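Local coordinates for sulfur oxygenase/reductase (Halothiobacillus neapolitanus, PDB 6QPA), which probably catalyses the oxygen-dependent disproportionation of elemental sulfur at a mononuclear non-haem iron site, at residues A[10-15]-A[115-120]; A[44-49]-A[77-82]. All blocks are in the same frame, centred on the assembly; numbering follows the deposited sequence.

Overall arrangement
The chain opens with strand 7-15, passes through helix 19-27, and runs up strand 42-53 and back down strand 74-82, which brings segments 44-49 and 77-82 together in interaction 2. After helices 85-94 and 96-101, strand 110-125 returns to the first strand and closes the wider loop of interaction 1, which encloses all of interaction 2. The four strands thus lie in the order 110-125, 7-15, 74-82 and 42-53. The two contacts share the seam between strands 7-15 and 74-82: Asn11 N is 2.9 Å from Gln78 O, a probable hydrogen bond, and Met12 CB and Ile10 CG2 pack on Phe77.

Interaction 1: A[10-15]-A[115-120]; sequences INMAKI and WEPYFE
The Phe119 ring has Ile10 over one face, while Met12 approaches it obliquely. Ile10 CD1 lies 3.6 Å from Phe119 CD1 and about as far from CE1, so the methyl sits over that side of the ring, and the two side chains cross at about a right angle. Met12, extended beyond CG, meets the ring tip to tip, its CE 4.0 Å from Phe119 CZ; further back its SD passes across Pro117 CD. An alanine in place of Phe119 would probably open a gap under Ile10 CD1 and leave Met12 CE without its tip-to-tip partner.

The backbones are joined by an antiparallel hydrogen-bonded pair, Met12 with Trp115. Met12 N reaches Trp115 O at 2.8 Å, the donor tilted 32° from the carbonyl plane, and Trp115 N returns the bond to Met12 O. Two residues along, Ile10 N donates to Pro117 O in a nearly straight bond of 3.0 Å, but proline has no N-H to answer. Ile10 O instead receives the CA-H of Glu116, CA to O 3.3 Å.

Glu116 CG is anti to the backbone N (chi1 -166°) and packs against Asn11 N at 3.7 Å. Its carboxylate and the Asn11 amide are turned 77° apart without a hydrogen bond, and OE2 binds the iron, completing with His88 and His92 the facial triad of two histidines and one carboxylate.

On the other side of Glu116, Tyr118 OH hydrogen-bonds His88 ND1 and Glu89 OE2, a second-shell link to the metal site. The Trp115 ring reaches a neighbouring subunit, where Lys292 makes a cation-pi contact. Strand 7-15 lies between strands 110-125 and 74-82, and Ile10, Met12 and Phe119 all pack on Leu254 of strand 251-259.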
ATOM      1  N   ILE A  10     -24.190 -40.182 -36.508  1.00 29.78           N
ATOM      2  CA  ILE A  10     -23.312 -39.471 -35.589  1.00 32.46           C
ATOM      3  C   ILE A  10     -22.954 -38.148 -36.227  1.00 32.02           C
ATOM      4  O   ILE A  10     -22.156 -38.101 -37.166  1.00 33.36           O
ATOM      5  CB  ILE A  10     -22.053 -40.268 -35.230  1.00 29.11           C
ATOM      6  CG1 ILE A  10     -22.469 -41.604 -34.619  1.00 24.91           C
ATOM      7  CG2 ILE A  10     -21.206 -39.441 -34.258  1.00 27.13           C
ATOM      8  CD1 ILE A  10     -21.291 -42.532 -34.232  1.00 25.98           C
ATOM      9  N   ASN A  11     -23.544 -37.073 -35.713  1.00 29.82           N
ATOM     10  CA  ASN A  11     -23.196 -35.729 -36.141  1.00 31.19           C
ATOM     11  C   ASN A  11     -21.902 -35.335 -35.434  1.00 33.30           C
ATOM     12  O   ASN A  11     -21.882 -35.172 -34.210  1.00 32.41           O
ATOM     13  CB  ASN A  11     -24.336 -34.769 -35.815  1.00 32.52           C
ATOM     14  CG  ASN A  11     -24.190 -33.456 -36.510  1.00 43.39           C
ATOM     15  OD1 ASN A  11     -23.353 -32.645 -36.139  1.00 46.22           O
ATOM     16  ND2 ASN A  11     -25.002 -33.237 -37.544  1.00 51.61           N
ATOM     17  N   MET A  12     -20.826 -35.193 -36.200  1.00 34.25           N
ATOM     18  CA  MET A  12     -19.493 -34.911 -35.679  1.00 33.78           C
ATOM     19  C   MET A  12     -19.140 -33.471 -36.003  1.00 37.29           C
ATOM     20  O   MET A  12     -19.198 -33.066 -37.172  1.00 38.11           O
ATOM     21  CB  MET A  12     -18.462 -35.855 -36.282  1.00 28.49           C
ATOM     22  CG  MET A  12     -18.744 -37.323 -36.046  1.00 30.68           C
ATOM     23  SD  MET A  12     -17.711 -38.324 -37.128  1.00 41.16           S
ATOM     24  CE  MET A  12     -18.046 -39.949 -36.458  1.00 38.09           C
ATOM     25  N   ALA A  13     -18.801 -32.702 -34.969  1.00 29.86           N
ATOM     26  CA  ALA A  13     -18.370 -31.321 -35.110  1.00 34.52           C
ATOM     27  C   ALA A  13     -17.252 -31.046 -34.117  1.00 34.80           C
ATOM     28  O   ALA A  13     -17.077 -31.768 -33.136  1.00 38.92           O
ATOM     29  CB  ALA A  13     -19.519 -30.338 -34.859  1.00 30.16           C
ATOM     30  N   LYS A  14     -16.488 -29.993 -34.381  1.00 30.58           N
ATOM     31  CA  LYS A  14     -15.511 -29.473 -33.430  1.00 28.35           C
ATOM     32  C   LYS A  14     -15.877 -28.028 -33.140  1.00 35.08           C
ATOM     33  O   LYS A  14     -16.045 -27.229 -34.066  1.00 37.11           O
ATOM     34  CB  LYS A  14     -14.082 -29.617 -33.944  1.00 38.48           C
ATOM     35  CG  LYS A  14     -13.634 -31.079 -34.024  1.00 46.17           C
ATOM     36  CD  LYS A  14     -12.204 -31.203 -34.499  1.00 62.95           C
ATOM     37  CE  LYS A  14     -11.727 -32.648 -34.448  1.00 73.39           C
ATOM     38  NZ  LYS A  14     -11.758 -33.176 -33.037  1.00 84.09           N
ATOM     39  N   ILE A  15     -16.059 -27.713 -31.860  1.00 30.32           N
ATOM     40  CA  ILE A  15     -16.607 -26.436 -31.461  1.00 30.92           C
ATOM     41  C   ILE A  15     -15.623 -25.726 -30.545  1.00 35.04           C
ATOM     42  O   ILE A  15     -14.769 -26.343 -29.891  1.00 35.27           O
ATOM     43  CB  ILE A  15     -17.980 -26.598 -30.781  1.00 40.07           C
ATOM     44  CG1 ILE A  15     -17.822 -27.286 -29.423  1.00 35.32           C
ATOM     45  CG2 ILE A  15     -18.914 -27.431 -31.691  1.00 28.84           C
ATOM     46  CD1 ILE A  15     -19.096 -27.467 -28.700  1.00 36.47           C
ATOM     47  N   TRP A 115     -20.112 -33.233 -39.835  1.00 34.90           N
ATOM     48  CA  TRP A 115     -20.040 -34.365 -40.746  1.00 33.31           C
ATOM     49  C   TRP A 115     -20.843 -35.465 -40.080  1.00 32.22           C
ATOM     50  O   TRP A 115     -20.587 -35.796 -38.923  1.00 32.49           O
ATOM     51  CB  TRP A 115     -18.587 -34.778 -40.993  1.00 32.15           C
ATOM     52  CG  TRP A 115     -18.375 -35.841 -42.022  1.00 34.42           C
ATOM     53  CD1 TRP A 115     -17.870 -37.094 -41.811  1.00 33.85           C
ATOM     54  CD2 TRP A 115     -18.625 -35.739 -43.442  1.00 35.20           C
ATOM     55  NE1 TRP A 115     -17.788 -37.778 -43.010  1.00 36.39           N
ATOM     56  CE2 TRP A 115     -18.257 -36.972 -44.020  1.00 34.28           C
ATOM     57  CE3 TRP A 115     -19.137 -34.722 -44.275  1.00 32.07           C
ATOM     58  CZ2 TRP A 115     -18.364 -37.216 -45.395  1.00 31.36           C
ATOM     59  CZ3 TRP A 115     -19.268 -34.972 -45.637  1.00 34.12           C
ATOM     60  CH2 TRP A 115     -18.873 -36.210 -46.186  1.00 31.89           C
ATOM     61  N   GLU A 116     -21.856 -35.991 -40.769  1.00 33.55           N
ATOM     62  CA  GLU A 116     -22.814 -36.887 -40.123  1.00 36.62           C
ATOM     63  C   GLU A 116     -22.874 -38.226 -40.850  1.00 35.47           C
ATOM     64  O   GLU A 116     -23.763 -38.445 -41.691  1.00 29.30           O
ATOM     65  CB  GLU A 116     -24.204 -36.263 -40.049  1.00 28.64           C
ATOM     66  CG  GLU A 116     -25.111 -37.028 -39.091  1.00 33.15           C
ATOM     67  CD  GLU A 116     -26.508 -36.474 -39.036  1.00 36.07           C
ATOM     68  OE1 GLU A 116     -27.022 -36.078 -40.094  1.00 41.27           O
ATOM     69  OE2 GLU A 116     -27.099 -36.450 -37.942  1.00 50.21           O
ATOM     70  N   PRO A 117     -21.970 -39.149 -40.537  1.00 25.65           N
ATOM     71  CA  PRO A 117     -22.030 -40.486 -41.139  1.00 25.86           C
ATOM     72  C   PRO A 117     -23.073 -41.357 -40.454  1.00 30.58           C
ATOM     73  O   PRO A 117     -23.451 -41.144 -39.298  1.00 28.32           O
ATOM     74  CB  PRO A 117     -20.618 -41.054 -40.907  1.00 29.87           C
ATOM     75  CG  PRO A 117     -19.795 -39.907 -40.331  1.00 27.79           C
ATOM     76  CD  PRO A 117     -20.783 -38.997 -39.676  1.00 26.44           C
ATOM     77  N   TYR A 118     -23.516 -42.361 -41.193  1.00 26.23           N
ATOM     78  CA  TYR A 118     -24.427 -43.393 -40.713  1.00 31.13           C
ATOM     79  C   TYR A 118     -23.646 -44.634 -40.285  1.00 37.65           C
ATOM     80  O   TYR A 118     -22.687 -45.042 -40.959  1.00 29.66           O
ATOM     81  CB  TYR A 118     -25.420 -43.782 -41.806  1.00 29.92           C
ATOM     82  CG  TYR A 118     -26.525 -42.784 -42.086  1.00 30.44           C
ATOM     83  CD1 TYR A 118     -27.600 -42.653 -41.214  1.00 30.78           C
ATOM     84  CD2 TYR A 118     -26.531 -42.015 -43.261  1.00 28.15           C
ATOM     85  CE1 TYR A 118     -28.646 -41.768 -41.471  1.00 33.15           C
ATOM     86  CE2 TYR A 118     -27.581 -41.121 -43.527  1.00 30.63           C
ATOM     87  CZ  TYR A 118     -28.631 -41.010 -42.622  1.00 29.09           C
ATOM     88  OH  TYR A 118     -29.672 -40.157 -42.848  1.00 35.10           O
ATOM     89  N   PHE A 119     -24.062 -45.238 -39.162  1.00 30.67           N
ATOM     90  CA  PHE A 119     -23.363 -46.382 -38.598  1.00 28.78           C
ATOM     91  C   PHE A 119     -24.312 -47.540 -38.356  1.00 34.35           C
ATOM     92  O   PHE A 119     -25.430 -47.372 -37.861  1.00 31.39           O
ATOM     93  CB  PHE A 119     -22.650 -46.029 -37.281  1.00 29.04           C
ATOM     94  CG  PHE A 119     -21.506 -45.104 -37.480  1.00 31.63           C
ATOM     95  CD1 PHE A 119     -21.723 -43.747 -37.564  1.00 27.77           C
ATOM     96  CD2 PHE A 119     -20.223 -45.595 -37.647  1.00 31.55           C
ATOM     97  CE1 PHE A 119     -20.673 -42.883 -37.786  1.00 29.18           C
ATOM     98  CE2 PHE A 119     -19.168 -44.744 -37.877  1.00 31.77           C
ATOM     99  CZ  PHE A 119     -19.396 -43.372 -37.938  1.00 30.94           C
ATOM    100  N   GLU A 120     -23.831 -48.716 -38.693  1.00 27.60           N
ATOM    101  CA  GLU A 120     -24.473 -49.958 -38.340  1.00 27.94           C
ATOM    102  C   GLU A 120     -23.911 -50.461 -37.017  1.00 28.12           C
ATOM    103  O   GLU A 120     -22.702 -50.392 -36.774  1.00 31.62           O
ATOM    104  CB  GLU A 120     -24.248 -50.980 -39.459  1.00 32.28           C
ATOM    105  CG  GLU A 120     -24.575 -52.397 -39.074  1.00 45.87           C
ATOM    106  CD  GLU A 120     -24.139 -53.409 -40.125  1.00 50.00           C
ATOM    107  OE1 GLU A 120     -23.714 -52.997 -41.233  1.00 48.85           O
ATOM    108  OE2 GLU A 120     -24.230 -54.616 -39.828  1.00 54.87           O
TER

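Interaction 2: A[44-49]-A[77-82]; sequences GFEQLL and FQYTVW
Glu46 with Tyr79 and Leu48 with Phe77 are the hydrogen-bonded pairs of two adjacent antiparallel strands in a ferredoxin-like half-barrel. Tyr79 N gives Glu46 O a bond of 2.7 Å, in the carbonyl plane, and Glu46 N bonds back to Tyr79 O. Leu48 and Phe77 exchange a similar pair, and Val81 N donates to Gly44 O. Gly44 takes backbone angles at which a CB would jam against the preceding carbonyl.

On one face the Leu48 and Tyr79 side chains cross obliquely, Leu48 CD1 lying 3.5 Å from Tyr79 CE1, and Glu46 CG is 3.8 Å from Tyr79 CD2. The Tyr79 hydroxyl hydrogen-bonds His256 ND1. On the opposite face Gln47 and Gln78 lie side by side, their amide planes 10° apart; the two NE2 atoms, both donors, do not bond. Further along, Trp82 NE1, at the ring edge, donates to Thr80 OG1 at 2.8 Å, a bond that would restrain the hydroxyl's rotation; the Thr80 side chain lies beside the iron ligands His88 and Glu116.

Leu48, Phe77 and Tyr79 all pack on Ile162 of strand 159-167; as in the dimeric alpha-beta barrel family, two such sheets close on a shared interior, here with both halves in one chain.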
ATOM      1  N   GLY A  44     -33.769 -42.300 -30.007  1.00 33.08           N
ATOM      2  CA  GLY A  44     -33.004 -41.767 -28.899  1.00 32.52           C
ATOM      3  C   GLY A  44     -31.765 -41.046 -29.387  1.00 34.84           C
ATOM      4  O   GLY A  44     -31.519 -40.925 -30.589  1.00 32.78           O
ATOM      5  N   PHE A  45     -31.007 -40.527 -28.419  1.00 32.02           N
ATOM      6  CA  PHE A  45     -29.840 -39.733 -28.764  1.00 32.14           C
ATOM      7  C   PHE A  45     -28.816 -39.754 -27.633  1.00 36.74           C
ATOM      8  O   PHE A  45     -29.119 -40.116 -26.491  1.00 32.43           O
ATOM      9  CB  PHE A  45     -30.231 -38.289 -29.134  1.00 36.42           C
ATOM     10  CG  PHE A  45     -30.673 -37.447 -27.976  1.00 34.92           C
ATOM     11  CD1 PHE A  45     -29.742 -36.756 -27.196  1.00 47.17           C
ATOM     12  CD2 PHE A  45     -32.023 -37.320 -27.672  1.00 38.63           C
ATOM     13  CE1 PHE A  45     -30.148 -35.967 -26.108  1.00 48.43           C
ATOM     14  CE2 PHE A  45     -32.449 -36.513 -26.585  1.00 44.02           C
ATOM     15  CZ  PHE A  45     -31.507 -35.846 -25.804  1.00 46.85           C
ATOM     16  N   GLU A  46     -27.585 -39.374 -27.987  1.00 32.54           N
ATOM     17  CA  GLU A  46     -26.472 -39.215 -27.053  1.00 37.21           C
ATOM     18  C   GLU A  46     -25.758 -37.934 -27.432  1.00 33.99           C
ATOM     19  O   GLU A  46     -25.332 -37.794 -28.577  1.00 35.13           O
ATOM     20  CB  GLU A  46     -25.479 -40.385 -27.130  1.00 33.57           C
ATOM     21  CG  GLU A  46     -26.081 -41.749 -26.974  1.00 37.27           C
ATOM     22  CD  GLU A  46     -26.270 -42.127 -25.523  1.00 45.08           C
ATOM     23  OE1 GLU A  46     -25.798 -41.369 -24.664  1.00 45.38           O
ATOM     24  OE2 GLU A  46     -26.890 -43.172 -25.243  1.00 47.56           O
ATOM     25  N   GLN A  47     -25.666 -36.986 -26.507  1.00 32.84           N
ATOM     26  CA  GLN A  47     -24.879 -35.780 -26.725  1.00 32.89           C
ATOM     27  C   GLN A  47     -23.545 -35.951 -26.000  1.00 35.27           C
ATOM     28  O   GLN A  47     -23.493 -36.000 -24.763  1.00 33.29           O
ATOM     29  CB  GLN A  47     -25.623 -34.526 -26.262  1.00 38.33           C
ATOM     30  CG  GLN A  47     -24.936 -33.224 -26.714  1.00 54.80           C
ATOM     31  CD  GLN A  47     -25.591 -31.966 -26.161  1.00 70.79           C
ATOM     32  OE1 GLN A  47     -25.844 -31.860 -24.960  1.00 71.92           O
ATOM     33  NE2 GLN A  47     -25.857 -31.001 -27.038  1.00 80.09           N
ATOM     34  N   LEU A  48     -22.469 -36.082 -26.771  1.00 26.54           N
ATOM     35  CA  LEU A  48     -21.154 -36.380 -26.223  1.00 28.44           C
ATOM     36  C   LEU A  48     -20.239 -35.182 -26.430  1.00 36.68           C
ATOM     37  O   LEU A  48     -20.082 -34.704 -27.558  1.00 31.14           O
ATOM     38  CB  LEU A  48     -20.570 -37.616 -26.897  1.00 22.96           C
ATOM     39  CG  LEU A  48     -21.387 -38.905 -26.875  1.00 39.83           C
ATOM     40  CD1 LEU A  48     -20.659 -39.999 -27.662  1.00 37.35           C
ATOM     41  CD2 LEU A  48     -21.596 -39.365 -25.439  1.00 33.75           C
ATOM     42  N   LEU A  49     -19.638 -34.699 -25.348  1.00 32.29           N
ATOM     43  CA  LEU A  49     -18.674 -33.609 -25.402  1.00 24.20           C
ATOM     44  C   LEU A  49     -17.286 -34.160 -25.099  1.00 26.20           C
ATOM     45  O   LEU A  49     -17.096 -34.848 -24.094  1.00 29.32           O
ATOM     46  CB  LEU A  49     -19.045 -32.493 -24.410  1.00 30.86           C
ATOM     47  CG  LEU A  49     -18.143 -31.260 -24.507  1.00 38.63           C
ATOM     48  CD1 LEU A  49     -18.286 -30.629 -25.894  1.00 41.57           C
ATOM     49  CD2 LEU A  49     -18.475 -30.239 -23.412  1.00 39.28           C
ATOM     50  N   PHE A  77     -20.016 -34.847 -30.427  1.00 34.73           N
ATOM     51  CA  PHE A  77     -20.658 -35.903 -31.201  1.00 34.23           C
ATOM     52  C   PHE A  77     -22.081 -36.058 -30.709  1.00 34.14           C
ATOM     53  O   PHE A  77     -22.300 -36.278 -29.514  1.00 39.12           O
ATOM     54  CB  PHE A  77     -19.951 -37.254 -31.043  1.00 34.39           C
ATOM     55  CG  PHE A  77     -18.649 -37.378 -31.783  1.00 37.88           C
ATOM     56  CD1 PHE A  77     -17.953 -36.264 -32.214  1.00 35.23           C
ATOM     57  CD2 PHE A  77     -18.119 -38.641 -32.043  1.00 40.82           C
ATOM     58  CE1 PHE A  77     -16.741 -36.393 -32.883  1.00 36.64           C
ATOM     59  CE2 PHE A  77     -16.919 -38.786 -32.721  1.00 38.04           C
ATOM     60  CZ  PHE A  77     -16.223 -37.651 -33.144  1.00 34.62           C
ATOM     61  N   GLN A  78     -23.038 -35.984 -31.612  1.00 29.09           N
ATOM     62  CA  GLN A  78     -24.434 -36.210 -31.259  1.00 34.03           C
ATOM     63  C   GLN A  78     -24.887 -37.491 -31.949  1.00 31.17           C
ATOM     64  O   GLN A  78     -24.956 -37.541 -33.178  1.00 34.69           O
ATOM     65  CB  GLN A  78     -25.310 -35.012 -31.641  1.00 37.02           C
ATOM     66  CG  GLN A  78     -25.072 -33.757 -30.782  1.00 58.96           C
ATOM     67  CD  GLN A  78     -25.837 -32.510 -31.260  1.00 72.21           C
ATOM     68  OE1 GLN A  78     -25.914 -32.228 -32.455  1.00 75.63           O
ATOM     69  NE2 GLN A  78     -26.409 -31.767 -30.314  1.00 75.98           N
ATOM     70  N   TYR A  79     -25.138 -38.543 -31.175  1.00 31.75           N
ATOM     71  CA  TYR A  79     -25.787 -39.722 -31.732  1.00 36.11           C
ATOM     72  C   TYR A  79     -27.268 -39.446 -31.851  1.00 33.86           C
ATOM     73  O   TYR A  79     -27.893 -39.042 -30.875  1.00 32.33           O
ATOM     74  CB  TYR A  79     -25.637 -40.964 -30.852  1.00 32.37           C
ATOM     75  CG  TYR A  79     -24.263 -41.532 -30.631  1.00 29.04           C
ATOM     76  CD1 TYR A  79     -23.118 -40.806 -30.911  1.00 28.68           C
ATOM     77  CD2 TYR A  79     -24.125 -42.808 -30.098  1.00 28.71           C
ATOM     78  CE1 TYR A  79     -21.866 -41.340 -30.677  1.00 31.97           C
ATOM     79  CE2 TYR A  79     -22.885 -43.360 -29.865  1.00 34.20           C
ATOM     80  CZ  TYR A  79     -21.754 -42.628 -30.150  1.00 35.44           C
ATOM     81  OH  TYR A  79     -20.515 -43.194 -29.898  1.00 30.18           O
ATOM     82  N   THR A  80     -27.843 -39.704 -33.013  1.00 28.60           N
ATOM     83  CA  THR A  80     -29.285 -39.873 -33.108  1.00 28.66           C
ATOM     84  C   THR A  80     -29.544 -41.266 -33.648  1.00 33.59           C
ATOM     85  O   THR A  80     -28.841 -41.729 -34.546  1.00 30.34           O
ATOM     86  CB  THR A  80     -29.977 -38.809 -33.984  1.00 31.76           C
ATOM     87  OG1 THR A  80     -29.376 -38.785 -35.274  1.00 28.26           O
ATOM     88  CG2 THR A  80     -29.865 -37.409 -33.321  1.00 36.86           C
ATOM     89  N   VAL A  81     -30.498 -41.949 -33.036  1.00 28.52           N
ATOM     90  CA  VAL A  81     -30.736 -43.371 -33.257  1.00 31.93           C
ATOM     91  C   VAL A  81     -32.096 -43.542 -33.930  1.00 28.22           C
ATOM     92  O   VAL A  81     -33.091 -42.936 -33.503  1.00 30.64           O
ATOM     93  CB  VAL A  81     -30.634 -44.129 -31.921  1.00 34.36           C
ATOM     94  CG1 VAL A  81     -30.714 -45.639 -32.138  1.00 30.65           C
ATOM     95  CG2 VAL A  81     -29.299 -43.717 -31.221  1.00 28.68           C
ATOM     96  N   TRP A  82     -32.136 -44.362 -34.981  1.00 30.36           N
ATOM     97  CA  TRP A  82     -33.241 -44.385 -35.931  1.00 33.31           C
ATOM     98  C   TRP A  82     -33.623 -45.813 -36.282  1.00 35.78           C
ATOM     99  O   TRP A  82     -32.772 -46.707 -36.327  1.00 30.42           O
ATOM    100  CB  TRP A  82     -32.867 -43.652 -37.238  1.00 31.50           C
ATOM    101  CG  TRP A  82     -32.517 -42.247 -36.979  1.00 33.70           C
ATOM    102  CD1 TRP A  82     -31.268 -41.736 -36.719  1.00 32.53           C
ATOM    103  CD2 TRP A  82     -33.430 -41.162 -36.873  1.00 33.13           C
ATOM    104  NE1 TRP A  82     -31.357 -40.385 -36.496  1.00 27.90           N
ATOM    105  CE2 TRP A  82     -32.674 -40.009 -36.571  1.00 36.86           C
ATOM    106  CE3 TRP A  82     -34.819 -41.045 -37.020  1.00 39.54           C
ATOM    107  CZ2 TRP A  82     -33.266 -38.747 -36.411  1.00 30.68           C
ATOM    108  CZ3 TRP A  82     -35.406 -39.787 -36.868  1.00 35.55           C
ATOM    109  CH2 TRP A  82     -34.628 -38.660 -36.575  1.00 31.14           C
TER